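Local coordinates for putative branched-chain amino acid aminotransferase IlvE (Streptococcus mutans, PDB 4DQN), which probably transfers amino groups between isoleucine, leucine or valine and 2-oxoglutarate, using pyridoxal 5'-phosphate, in branched-chain amino acid biosynthesis, at residues A290-P295 / D323-I328; A43-S48 / R130-G135; V7-K12 / A154-N159. All coordinates share one frame; numbering follows the deposited sequence.

Contact 1: A290-P295 / D323-I328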
ATOM      1  N   ALA A 290      18.878   2.281  -8.318  1.00 35.56           N
ATOM      2  CA  ALA A 290      18.586   2.886  -9.611  1.00 34.22           C
ATOM      3  C   ALA A 290      19.362   4.186  -9.770  1.00 37.28           C
ATOM      4  O   ALA A 290      19.935   4.475 -10.826  1.00 40.51           O
ATOM      5  CB  ALA A 290      17.082   3.137  -9.746  1.00 37.89           C
ATOM      6  N   ALA A 291      19.386   4.959  -8.692  1.00 40.48           N
ATOM      7  CA  ALA A 291      20.025   6.261  -8.685  1.00 41.76           C
ATOM      8  C   ALA A 291      21.561   6.183  -8.693  1.00 42.32           C
ATOM      9  O   ALA A 291      22.223   6.998  -9.346  1.00 45.91           O
ATOM     10  CB  ALA A 291      19.532   7.053  -7.470  1.00 38.73           C
ATOM     11  N   VAL A 292      22.104   5.184  -7.991  1.00 37.56           N
ATOM     12  CA  VAL A 292      23.519   5.127  -7.598  1.00 33.54           C
ATOM     13  C   VAL A 292      23.798   6.285  -6.646  1.00 34.10           C
ATOM     14  O   VAL A 292      23.502   6.188  -5.453  1.00 30.52           O
ATOM     15  CB  VAL A 292      24.496   5.093  -8.784  1.00 40.06           C
ATOM     16  CG1 VAL A 292      25.873   4.749  -8.289  1.00 33.82           C
ATOM     17  CG2 VAL A 292      24.045   4.060  -9.812  1.00 40.67           C
ATOM     18  N   ILE A 293      24.340   7.383  -7.161  1.00 29.72           N
ATOM     19  CA  ILE A 293      24.281   8.645  -6.428  1.00 30.68           C
ATOM     20  C   ILE A 293      23.661   9.719  -7.310  1.00 37.09           C
ATOM     21  O   ILE A 293      24.090   9.913  -8.453  1.00 35.74           O
ATOM     22  CB  ILE A 293      25.665   9.103  -5.924  1.00 36.37           C
ATOM     23  CG1 ILE A 293      26.185   8.125  -4.867  1.00 31.80           C
ATOM     24  CG2 ILE A 293      25.587  10.529  -5.345  1.00 33.43           C
ATOM     25  CD1 ILE A 293      27.638   8.345  -4.446  1.00 36.05           C
ATOM     26  N   SER A 294      22.626  10.388  -6.796  1.00 32.91           N
ATOM     27  CA  SER A 294      22.078  11.564  -7.456  1.00 34.31           C
ATOM     28  C   SER A 294      22.505  12.774  -6.643  1.00 35.82           C
ATOM     29  O   SER A 294      21.949  13.019  -5.576  1.00 36.04           O
ATOM     30  CB  SER A 294      20.548  11.507  -7.516  1.00 39.83           C
ATOM     31  OG  SER A 294      20.102  10.339  -8.182  1.00 47.86           O
ATOM     32  N   PRO A 295      23.501  13.526  -7.136  1.00 34.24           N
ATOM     33  CA  PRO A 295      23.971  14.717  -6.413  1.00 35.77           C
ATOM     34  C   PRO A 295      22.849  15.737  -6.255  1.00 36.17           C
ATOM     35  O   PRO A 295      22.075  15.966  -7.197  1.00 36.12           O
ATOM     36  CB  PRO A 295      25.059  15.284  -7.337  1.00 38.94           C
ATOM     37  CG  PRO A 295      25.512  14.098  -8.183  1.00 40.69           C
ATOM     38  CD  PRO A 295      24.240  13.308  -8.395  1.00 39.11           C
ATOM     39  N   ASP A 323      32.870   7.180  -7.886  1.00 30.79           N
ATOM     40  CA  ASP A 323      33.897   6.458  -8.639  1.00 30.35           C
ATOM     41  C   ASP A 323      34.253   5.125  -7.976  1.00 30.19           C
ATOM     42  O   ASP A 323      34.356   4.091  -8.649  1.00 31.92           O
ATOM     43  CB  ASP A 323      35.157   7.327  -8.813  1.00 32.50           C
ATOM     44  CG  ASP A 323      34.948   8.456  -9.803  1.00 36.25           C
ATOM     45  OD1 ASP A 323      33.920   8.431 -10.520  1.00 34.98           O
ATOM     46  OD2 ASP A 323      35.812   9.361  -9.886  1.00 37.14           O
ATOM     47  N   GLU A 324      34.410   5.140  -6.656  1.00 27.97           N
ATOM     48  CA  GLU A 324      34.804   3.937  -5.921  1.00 28.51           C
ATOM     49  C   GLU A 324      33.685   2.897  -5.863  1.00 27.78           C
ATOM     50  O   GLU A 324      33.935   1.702  -6.030  1.00 27.13           O
ATOM     51  CB  GLU A 324      35.275   4.308  -4.508  1.00 29.70           C
ATOM     52  CG  GLU A 324      35.903   3.157  -3.723  1.00 32.07           C
ATOM     53  CD  GLU A 324      37.377   2.939  -4.045  1.00 31.41           C
ATOM     54  OE1 GLU A 324      37.929   3.633  -4.929  1.00 30.75           O
ATOM     55  OE2 GLU A 324      37.993   2.062  -3.403  1.00 29.74           O
ATOM     56  N   LEU A 325      32.453   3.333  -5.624  1.00 27.71           N
ATOM     57  CA  LEU A 325      31.339   2.380  -5.562  1.00 26.18           C
ATOM     58  C   LEU A 325      31.068   1.729  -6.916  1.00 24.56           C
ATOM     59  O   LEU A 325      30.977   0.502  -7.006  1.00 27.18           O
ATOM     60  CB  LEU A 325      30.061   3.049  -5.044  1.00 27.00           C
ATOM     61  CG  LEU A 325      28.794   2.181  -5.038  1.00 25.54           C
ATOM     62  CD1 LEU A 325      28.946   1.013  -4.075  1.00 27.42           C
ATOM     63  CD2 LEU A 325      27.550   3.018  -4.691  1.00 30.48           C
ATOM     64  N   THR A 326      30.946   2.542  -7.967  1.00 26.62           N
ATOM     65  CA  THR A 326      30.689   2.008  -9.302  1.00 29.12           C
ATOM     66  C   THR A 326      31.881   1.182  -9.801  1.00 28.60           C
ATOM     67  O   THR A 326      31.700   0.159 -10.471  1.00 28.46           O
ATOM     68  CB  THR A 326      30.321   3.111 -10.327  1.00 31.38           C
ATOM     69  OG1 THR A 326      31.369   4.087 -10.395  1.00 24.54           O
ATOM     70  CG2 THR A 326      29.028   3.799  -9.934  1.00 32.57           C
ATOM     71  N   GLY A 327      33.097   1.597  -9.456  1.00 29.03           N
ATOM     72  CA  GLY A 327      34.273   0.813  -9.818  1.00 27.92           C
ATOM     73  C   GLY A 327      34.184  -0.602  -9.269  1.00 27.14           C
ATOM     74  O   GLY A 327      34.475  -1.583  -9.959  1.00 28.80           O
ATOM     75  N   ILE A 328      33.768  -0.705  -8.016  1.00 25.61           N
ATOM     76  CA  ILE A 328      33.608  -1.997  -7.372  1.00 28.27           C
ATOM     77  C   ILE A 328      32.505  -2.805  -8.044  1.00 27.44           C
ATOM     78  O   ILE A 328      32.676  -3.996  -8.322  1.00 30.66           O
ATOM     79  CB  ILE A 328      33.283  -1.818  -5.881  1.00 28.69           C
ATOM     80  CG1 ILE A 328      34.525  -1.320  -5.141  1.00 30.47           C
ATOM     81  CG2 ILE A 328      32.793  -3.134  -5.257  1.00 29.38           C
ATOM     82  CD1 ILE A 328      34.211  -0.707  -3.791  1.00 30.29           C
TER
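Thr326 hydrogen-bonds through OG1 to the carbonyl oxygen of Tyr322, one turn earlier in the same helix; the hydroxyl is engaged there, and it is the methyl CG2 that faces Val292. The torsion agrees: chi1 of 57° sets OG1 between the backbone N and the carbonyl carbon, leaving CG2 beside the N. That methyl lies 3.7 Å from Val292 CG1, with the two side chains crossing at about a right angle. The same CG1 also approaches Leu325 CD2, at a looser 4.3 Å. Val292 thus meets two consecutive helix residues with one methyl. Its backbone is unusual for a valine, with phi at +64°, where the chain turns into strand 292-301. In the class IV aminotransferase fold this strand belongs to the mixed sheet, parallel to strand 168-172 and antiparallel to strand 281-288, and helix 316-329 packs beside its first residues. The patch is small, 116 Å² summed over both sides, and no hydrogen bond crosses it. Tyr322 extends it by touching both Val292 and Ile293. Leu325 meanwhile reaches Leu259 of helix 251-262 and Phe77 of strand 74-77, which belongs to the other, antiparallel sheet.

Contact 2: A43-S48 / R130-G135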
ATOM      1  N   ALA A  43       5.121 -13.190 -19.407  1.00 25.11           N
ATOM      2  CA  ALA A  43       5.320 -11.961 -18.648  1.00 26.52           C
ATOM      3  C   ALA A  43       4.004 -11.467 -18.053  1.00 27.12           C
ATOM      4  O   ALA A  43       3.949 -10.387 -17.464  1.00 24.02           O
ATOM      5  CB  ALA A  43       5.942 -10.894 -19.544  1.00 25.16           C
ATOM      6  N   THR A  44       2.949 -12.264 -18.209  1.00 25.74           N
ATOM      7  CA  THR A  44       1.646 -11.937 -17.632  1.00 26.47           C
ATOM      8  C   THR A  44       1.425 -12.806 -16.405  1.00 25.93           C
ATOM      9  O   THR A  44       1.635 -14.024 -16.458  1.00 26.69           O
ATOM     10  CB  THR A  44       0.511 -12.176 -18.637  1.00 28.22           C
ATOM     11  OG1 THR A  44       0.709 -11.330 -19.769  1.00 27.56           O
ATOM     12  CG2 THR A  44      -0.836 -11.822 -18.017  1.00 27.40           C
ATOM     13  N   LEU A  45       1.036 -12.185 -15.289  1.00 24.86           N
ATOM     14  CA  LEU A  45       0.709 -12.945 -14.089  1.00 26.20           C
ATOM     15  C   LEU A  45      -0.774 -13.226 -14.093  1.00 26.70           C
ATOM     16  O   LEU A  45      -1.575 -12.362 -14.452  1.00 26.29           O
ATOM     17  CB  LEU A  45       1.098 -12.187 -12.815  1.00 24.03           C
ATOM     18  CG  LEU A  45       2.599 -11.983 -12.582  1.00 23.50           C
ATOM     19  CD1 LEU A  45       2.811 -10.944 -11.494  1.00 26.24           C
ATOM     20  CD2 LEU A  45       3.283 -13.293 -12.190  1.00 22.83           C
ATOM     21  N   HIS A  46      -1.141 -14.444 -13.707  1.00 25.59           N
ATOM     22  CA  HIS A  46      -2.538 -14.871 -13.736  1.00 27.44           C
ATOM     23  C   HIS A  46      -2.975 -15.137 -12.300  1.00 27.04           C
ATOM     24  O   HIS A  46      -2.649 -16.173 -11.726  1.00 25.41           O
ATOM     25  CB  HIS A  46      -2.659 -16.133 -14.598  1.00 26.34           C
ATOM     26  CG  HIS A  46      -1.994 -16.000 -15.937  1.00 26.62           C
ATOM     27  ND1 HIS A  46      -2.629 -15.447 -17.027  1.00 26.51           N
ATOM     28  CD2 HIS A  46      -0.739 -16.309 -16.347  1.00 29.30           C
ATOM     29  CE1 HIS A  46      -1.803 -15.442 -18.062  1.00 28.25           C
ATOM     30  NE2 HIS A  46      -0.646 -15.952 -17.673  1.00 28.06           N
ATOM     31  N   ILE A  47      -3.679 -14.182 -11.700  1.00 24.41           N
ATOM     32  CA  ILE A  47      -3.923 -14.241 -10.266  1.00 22.94           C
ATOM     33  C   ILE A  47      -5.389 -14.005  -9.968  1.00 27.21           C
ATOM     34  O   ILE A  47      -6.099 -13.343 -10.736  1.00 26.61           O
ATOM     35  CB  ILE A  47      -3.051 -13.224  -9.485  1.00 22.45           C
ATOM     36  CG1 ILE A  47      -3.426 -11.785  -9.840  1.00 21.80           C
ATOM     37  CG2 ILE A  47      -1.554 -13.444  -9.773  1.00 22.97           C
ATOM     38  CD1 ILE A  47      -2.595 -10.731  -9.078  1.00 21.38           C
ATOM     39  N   SER A  48      -5.844 -14.557  -8.852  1.00 25.34           N
ATOM     40  CA  SER A  48      -7.236 -14.409  -8.438  1.00 25.91           C
ATOM     41  C   SER A  48      -7.660 -12.948  -8.334  1.00 25.18           C
ATOM     42  O   SER A  48      -6.904 -12.110  -7.829  1.00 22.61           O
ATOM     43  CB  SER A  48      -7.428 -15.076  -7.078  1.00 26.24           C
ATOM     44  OG  SER A  48      -8.764 -14.885  -6.635  1.00 27.87           O
ATOM     45  N   ARG A 130      14.091  -7.019 -11.007  1.00 22.91           N
ATOM     46  CA  ARG A 130      12.973  -6.675 -10.141  1.00 24.01           C
ATOM     47  C   ARG A 130      12.313  -7.941  -9.562  1.00 24.47           C
ATOM     48  O   ARG A 130      11.417  -8.536 -10.191  1.00 24.96           O
ATOM     49  CB  ARG A 130      11.941  -5.869 -10.929  1.00 19.14           C
ATOM     50  CG  ARG A 130      10.680  -5.523 -10.129  1.00 23.78           C
ATOM     51  CD  ARG A 130      11.019  -4.556  -9.002  1.00 21.40           C
ATOM     52  NE  ARG A 130      10.041  -3.495  -9.022  1.00 45.46           N
ATOM     53  CZ  ARG A 130      10.309  -2.209  -9.158  1.00 33.43           C
ATOM     54  NH1 ARG A 130      11.557  -1.744  -9.228  1.00 31.22           N
ATOM     55  NH2 ARG A 130       9.297  -1.386  -9.170  1.00 38.16           N
ATOM     56  N   PRO A 131      12.771  -8.373  -8.368  1.00 21.92           N
ATOM     57  CA  PRO A 131      12.073  -9.421  -7.623  1.00 20.81           C
ATOM     58  C   PRO A 131      10.778  -8.856  -7.051  1.00 22.17           C
ATOM     59  O   PRO A 131      10.739  -7.696  -6.634  1.00 22.59           O
ATOM     60  CB  PRO A 131      13.063  -9.781  -6.494  1.00 21.18           C
ATOM     61  CG  PRO A 131      14.403  -9.251  -6.969  1.00 20.85           C
ATOM     62  CD  PRO A 131      14.062  -8.020  -7.749  1.00 23.44           C
ATOM     63  N   LEU A 132       9.723  -9.662  -7.059  1.00 21.31           N
ATOM     64  CA  LEU A 132       8.418  -9.241  -6.588  1.00 20.73           C
ATOM     65  C   LEU A 132       7.836 -10.391  -5.794  1.00 22.24           C
ATOM     66  O   LEU A 132       7.924 -11.547  -6.224  1.00 22.70           O
ATOM     67  CB  LEU A 132       7.504  -8.939  -7.779  1.00 20.62           C
ATOM     68  CG  LEU A 132       6.023  -8.652  -7.524  1.00 22.07           C
ATOM     69  CD1 LEU A 132       5.843  -7.263  -6.932  1.00 22.22           C
ATOM     70  CD2 LEU A 132       5.234  -8.772  -8.806  1.00 20.38           C
ATOM     71  N   LEU A 133       7.238 -10.068  -4.645  1.00 20.38           N
ATOM     72  CA  LEU A 133       6.661 -11.067  -3.755  1.00 21.02           C
ATOM     73  C   LEU A 133       5.251 -10.618  -3.435  1.00 21.07           C
ATOM     74  O   LEU A 133       5.061  -9.562  -2.816  1.00 22.07           O
ATOM     75  CB  LEU A 133       7.489 -11.154  -2.457  1.00 23.62           C
ATOM     76  CG  LEU A 133       6.996 -12.080  -1.336  1.00 25.78           C
ATOM     77  CD1 LEU A 133       6.949 -13.526  -1.836  1.00 22.92           C
ATOM     78  CD2 LEU A 133       7.927 -11.955  -0.101  1.00 24.50           C
ATOM     79  N   ILE A 134       4.258 -11.403  -3.853  1.00 21.53           N
ATOM     80  CA  ILE A 134       2.865 -10.986  -3.734  1.00 22.52           C
ATOM     81  C   ILE A 134       1.954 -12.049  -3.134  1.00 22.25           C
ATOM     82  O   ILE A 134       2.106 -13.246  -3.408  1.00 22.71           O
ATOM     83  CB  ILE A 134       2.277 -10.575  -5.103  1.00 24.20           C
ATOM     84  CG1 ILE A 134       2.584 -11.629  -6.173  1.00 21.21           C
ATOM     85  CG2 ILE A 134       2.809  -9.211  -5.543  1.00 22.71           C
ATOM     86  CD1 ILE A 134       1.830 -11.365  -7.495  1.00 22.63           C
ATOM     87  N   GLY A 135       1.005 -11.598  -2.313  1.00 24.85           N
ATOM     88  CA  GLY A 135      -0.055 -12.467  -1.816  1.00 23.45           C
ATOM     89  C   GLY A 135      -1.129 -12.666  -2.869  1.00 25.48           C
ATOM     90  O   GLY A 135      -1.703 -11.692  -3.369  1.00 24.95           O
TER
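Leu45 sets its CD1 methyl against two residues of strand 126-136 at once, Leu132 and Ile134. Against Ile134 the approach is tip to tip, with Leu45 CD1 and Ile134 CD1 4.1 Å apart. Leu132 comes in with one branch, its CD2 lying 4.2 Å from Leu45 CD1. A chi1 of 48° directs the CG1 branch of Ile134, with CG1 between the backbone N and the carbonyl carbon, and an extended chi2 of 171° carries CD1 out to its end. Ile47 also points its CB at the strand, but its side chain stays 4.6 Å or more from segment 130-135, a looser approach. The backbones are well separated: Leu45 CA and Ile134 CA are 10.8 Å apart, a spacing bridged by side chains and by no hydrogen bond. This is the geometry of apolar packing against the face of a sheet, not of pairing within it. The side chain of Leu132 lies about 9 Å from that of Lys188, the predicted attachment point of the cofactor, which is not bound to it here. Residues Leu45 to Ile47 pair in an antiparallel ladder with a strand of the second subunit, and Leu54 of that subunit packs on Leu45. Within the chain, Leu45 also rests on Ile26 of strand 24-30, while strand 126-136 is flanked by strands 59-68 and 147-157, whose Glu59 and Ile149 touch Ile134.

Contact 3: V7-K12 / A154-N159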
ATOM      1  N   VAL A   7      22.949  -8.443 -27.488  1.00 47.39           N
ATOM      2  CA  VAL A   7      22.109  -8.111 -28.656  1.00 46.24           C
ATOM      3  C   VAL A   7      22.350  -6.658 -29.046  1.00 42.00           C
ATOM      4  O   VAL A   7      23.278  -6.038 -28.545  1.00 46.35           O
ATOM      5  CB  VAL A   7      20.597  -8.305 -28.377  1.00 44.73           C
ATOM      6  CG1 VAL A   7      20.276  -9.767 -28.154  1.00 44.19           C
ATOM      7  CG2 VAL A   7      20.159  -7.479 -27.178  1.00 38.57           C
ATOM      8  N   ASP A   8      21.523  -6.093 -29.918  1.00 44.68           N
ATOM      9  CA  ASP A   8      21.815  -4.739 -30.394  1.00 39.72           C
ATOM     10  C   ASP A   8      20.791  -3.673 -30.001  1.00 43.04           C
ATOM     11  O   ASP A   8      19.892  -3.327 -30.764  1.00 43.02           O
ATOM     12  CB  ASP A   8      22.100  -4.747 -31.899  1.00 41.98           C
ATOM     13  CG  ASP A   8      23.390  -5.482 -32.240  1.00 42.21           C
ATOM     14  OD1 ASP A   8      24.400  -5.280 -31.526  1.00 47.41           O
ATOM     15  OD2 ASP A   8      23.397  -6.267 -33.214  1.00 46.95           O
ATOM     16  N   LEU A   9      20.962  -3.135 -28.800  1.00 41.05           N
ATOM     17  CA  LEU A   9      20.057  -2.121 -28.272  1.00 42.78           C
ATOM     18  C   LEU A   9      20.790  -0.783 -28.135  1.00 42.06           C
ATOM     19  O   LEU A   9      22.024  -0.750 -28.105  1.00 42.80           O
ATOM     20  CB  LEU A   9      19.518  -2.578 -26.917  1.00 38.84           C
ATOM     21  CG  LEU A   9      18.590  -3.785 -26.859  1.00 43.01           C
ATOM     22  CD1 LEU A   9      18.201  -4.118 -25.417  1.00 40.45           C
ATOM     23  CD2 LEU A   9      17.366  -3.497 -27.699  1.00 43.14           C
ATOM     24  N   ASP A  10      20.038   0.312 -28.058  1.00 42.77           N
ATOM     25  CA  ASP A  10      20.625   1.642 -27.887  1.00 43.96           C
ATOM     26  C   ASP A  10      21.113   1.821 -26.447  1.00 43.84           C
ATOM     27  O   ASP A  10      20.565   2.634 -25.698  1.00 43.47           O
ATOM     28  CB  ASP A  10      19.593   2.716 -28.242  1.00 46.65           C
ATOM     29  CG  ASP A  10      20.212   4.088 -28.429  1.00 50.37           C
ATOM     30  OD1 ASP A  10      21.459   4.177 -28.461  1.00 49.20           O
ATOM     31  OD2 ASP A  10      19.446   5.074 -28.559  1.00 52.47           O
ATOM     32  N   TRP A  11      22.156   1.070 -26.086  1.00 40.48           N
ATOM     33  CA  TRP A  11      22.609   0.917 -24.693  1.00 38.23           C
ATOM     34  C   TRP A  11      22.740   2.190 -23.878  1.00 43.60           C
ATOM     35  O   TRP A  11      22.257   2.265 -22.742  1.00 42.96           O
ATOM     36  CB  TRP A  11      23.923   0.149 -24.639  1.00 38.54           C
ATOM     37  CG  TRP A  11      23.894  -1.182 -25.324  1.00 37.79           C
ATOM     38  CD1 TRP A  11      24.574  -1.534 -26.456  1.00 36.01           C
ATOM     39  CD2 TRP A  11      23.157  -2.346 -24.919  1.00 34.12           C
ATOM     40  NE1 TRP A  11      24.309  -2.846 -26.775  1.00 37.66           N
ATOM     41  CE2 TRP A  11      23.441  -3.366 -25.850  1.00 37.29           C
ATOM     42  CE3 TRP A  11      22.288  -2.622 -23.857  1.00 34.14           C
ATOM     43  CZ2 TRP A  11      22.887  -4.648 -25.750  1.00 35.92           C
ATOM     44  CZ3 TRP A  11      21.741  -3.901 -23.755  1.00 32.43           C
ATOM     45  CH2 TRP A  11      22.042  -4.894 -24.696  1.00 36.02           C
ATOM     46  N   LYS A  12      23.397   3.192 -24.447  1.00 43.66           N
ATOM     47  CA  LYS A  12      23.609   4.440 -23.724  1.00 48.64           C
ATOM     48  C   LYS A  12      22.312   5.233 -23.523  1.00 48.94           C
ATOM     49  O   LYS A  12      22.210   6.037 -22.597  1.00 53.79           O
ATOM     50  CB  LYS A  12      24.678   5.291 -24.417  1.00 49.94           C
ATOM     51  CG  LYS A  12      26.106   4.856 -24.089  1.00 50.51           C
ATOM     52  CD  LYS A  12      27.131   5.687 -24.846  1.00 54.45           C
ATOM     53  CE  LYS A  12      26.805   7.171 -24.756  1.00 63.24           C
ATOM     54  NZ  LYS A  12      27.682   8.023 -25.623  1.00 61.09           N
ATOM     55  N   ALA A 154      13.531  -8.994 -15.514  1.00 23.46           N
ATOM     56  CA  ALA A 154      14.706  -8.157 -15.764  1.00 24.88           C
ATOM     57  C   ALA A 154      14.545  -7.232 -16.961  1.00 25.80           C
ATOM     58  O   ALA A 154      13.734  -7.476 -17.854  1.00 26.49           O
ATOM     59  CB  ALA A 154      15.953  -9.033 -15.937  1.00 27.81           C
ATOM     60  N   MET A 155      15.342  -6.168 -16.982  1.00 25.50           N
ATOM     61  CA  MET A 155      15.320  -5.226 -18.090  1.00 28.73           C
ATOM     62  C   MET A 155      16.624  -4.445 -18.090  1.00 27.34           C
ATOM     63  O   MET A 155      17.160  -4.105 -17.031  1.00 28.28           O
ATOM     64  CB  MET A 155      14.131  -4.262 -17.976  1.00 27.40           C
ATOM     65  CG  MET A 155      14.186  -3.353 -16.757  1.00 25.84           C
ATOM     66  SD  MET A 155      12.647  -3.358 -15.813  1.00 30.27           S
ATOM     67  CE  MET A 155      12.693  -5.017 -15.109  1.00 25.64           C
ATOM     68  N   PRO A 156      17.157  -4.176 -19.284  1.00 26.40           N
ATOM     69  CA  PRO A 156      18.376  -3.366 -19.330  1.00 27.46           C
ATOM     70  C   PRO A 156      18.047  -1.901 -19.016  1.00 30.32           C
ATOM     71  O   PRO A 156      17.024  -1.396 -19.495  1.00 31.23           O
ATOM     72  CB  PRO A 156      18.840  -3.538 -20.778  1.00 28.45           C
ATOM     73  CG  PRO A 156      17.572  -3.789 -21.556  1.00 32.81           C
ATOM     74  CD  PRO A 156      16.713  -4.616 -20.620  1.00 29.01           C
ATOM     75  N   VAL A 157      18.864  -1.238 -18.197  1.00 30.51           N
ATOM     76  CA  VAL A 157      18.618   0.175 -17.895  1.00 30.05           C
ATOM     77  C   VAL A 157      19.877   0.992 -18.172  1.00 34.81           C
ATOM     78  O   VAL A 157      20.978   0.458 -18.117  1.00 33.97           O
ATOM     79  CB  VAL A 157      18.132   0.393 -16.434  1.00 31.28           C
ATOM     80  CG1 VAL A 157      16.811  -0.354 -16.192  1.00 28.07           C
ATOM     81  CG2 VAL A 157      19.184  -0.045 -15.419  1.00 30.50           C
ATOM     82  N   GLY A 158      19.716   2.276 -18.479  1.00 39.10           N
ATOM     83  CA  GLY A 158      20.850   3.092 -18.879  1.00 41.24           C
ATOM     84  C   GLY A 158      21.623   3.650 -17.702  1.00 45.41           C
ATOM     85  O   GLY A 158      21.169   3.550 -16.553  1.00 41.29           O
ATOM     86  N   ASN A 159      22.787   4.239 -18.001  1.00 51.78           N
ATOM     87  CA  ASN A 159      23.646   4.902 -17.012  1.00 52.21           C
ATOM     88  C   ASN A 159      22.893   5.970 -16.230  1.00 56.36           C
ATOM     89  O   ASN A 159      22.986   6.024 -14.999  1.00 64.88           O
ATOM     90  CB  ASN A 159      24.870   5.535 -17.710  1.00 55.52           C
ATOM     91  CG  ASN A 159      25.909   6.107 -16.727  1.00 56.63           C
ATOM     92  OD1 ASN A 159      25.570   6.641 -15.666  1.00 59.77           O
ATOM     93  ND2 ASN A 159      27.183   6.012 -17.100  1.00 55.40           N
TER
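Two adjacent carbons of one proline ring serve two different side chains here: Pro156 CG meets Leu9 CD1 at 3.9 Å, and Pro156 CB meets Trp11 CZ3 at 4.2 Å. The approaches differ. Leu9 crosses the proline at about a right angle, whereas the indole receives Pro156 CB at its edge, near the ring plane, so that this is an edge contact and not a stack on the face. The backbone between Leu9 and Trp11 is sharply bent. Asp10 is the centre of an inverse gamma turn, with phi and psi of -75° and 68°, closed by a weak hydrogen bond of 2.7 Å from Trp11 N to Leu9 O. That carbonyl oxygen also lies 3.1 Å above the plane of the Trp11 ring, displaced toward its rim. CG of Trp11 is anti to the carbonyl carbon and beside the backbone N (chi1 -55°), and the six-membered ring comes nearer to Pro156 than the direction of the CB would suggest. In fold terms, an irregular N-terminal segment lies over the end of strand 147-157, an inner strand of the seven-stranded antiparallel sheet, between strands 24-30 and 126-136. Farther along, Trp11 O comes within 4.2 Å of Gly158 CA, a backbone approach without a hydrogen bond. Gly158 instead makes a backbone bond with Gly15, and Leu14 packs on Pro156, so the N-terminal chain keeps following the strand's end. Trp11 also leans on Pro120 and Thr123.

How the contacts relate
From the N terminus, residues 7-12 come first and meet 154-159, so contact 3 closes a loop with 141 residues between its ends. Contact 2 opens and closes within that span, bringing 43-48 to 130-135 across 81 residues. Contact 3 ties the N-terminal segment to strand 147-157, and contact 2 ties strand 44-48 to its neighbour in the same antiparallel sheet, strand 126-136; their centres are 24 Å apart. Contact 1 follows in series, a short loop of 27 residues between the mixed sheet and helix 316-329. Its centre is 18 Å from that of contact 3 and 30 Å from that of contact 2, across the chain's centre. No two contacts touch.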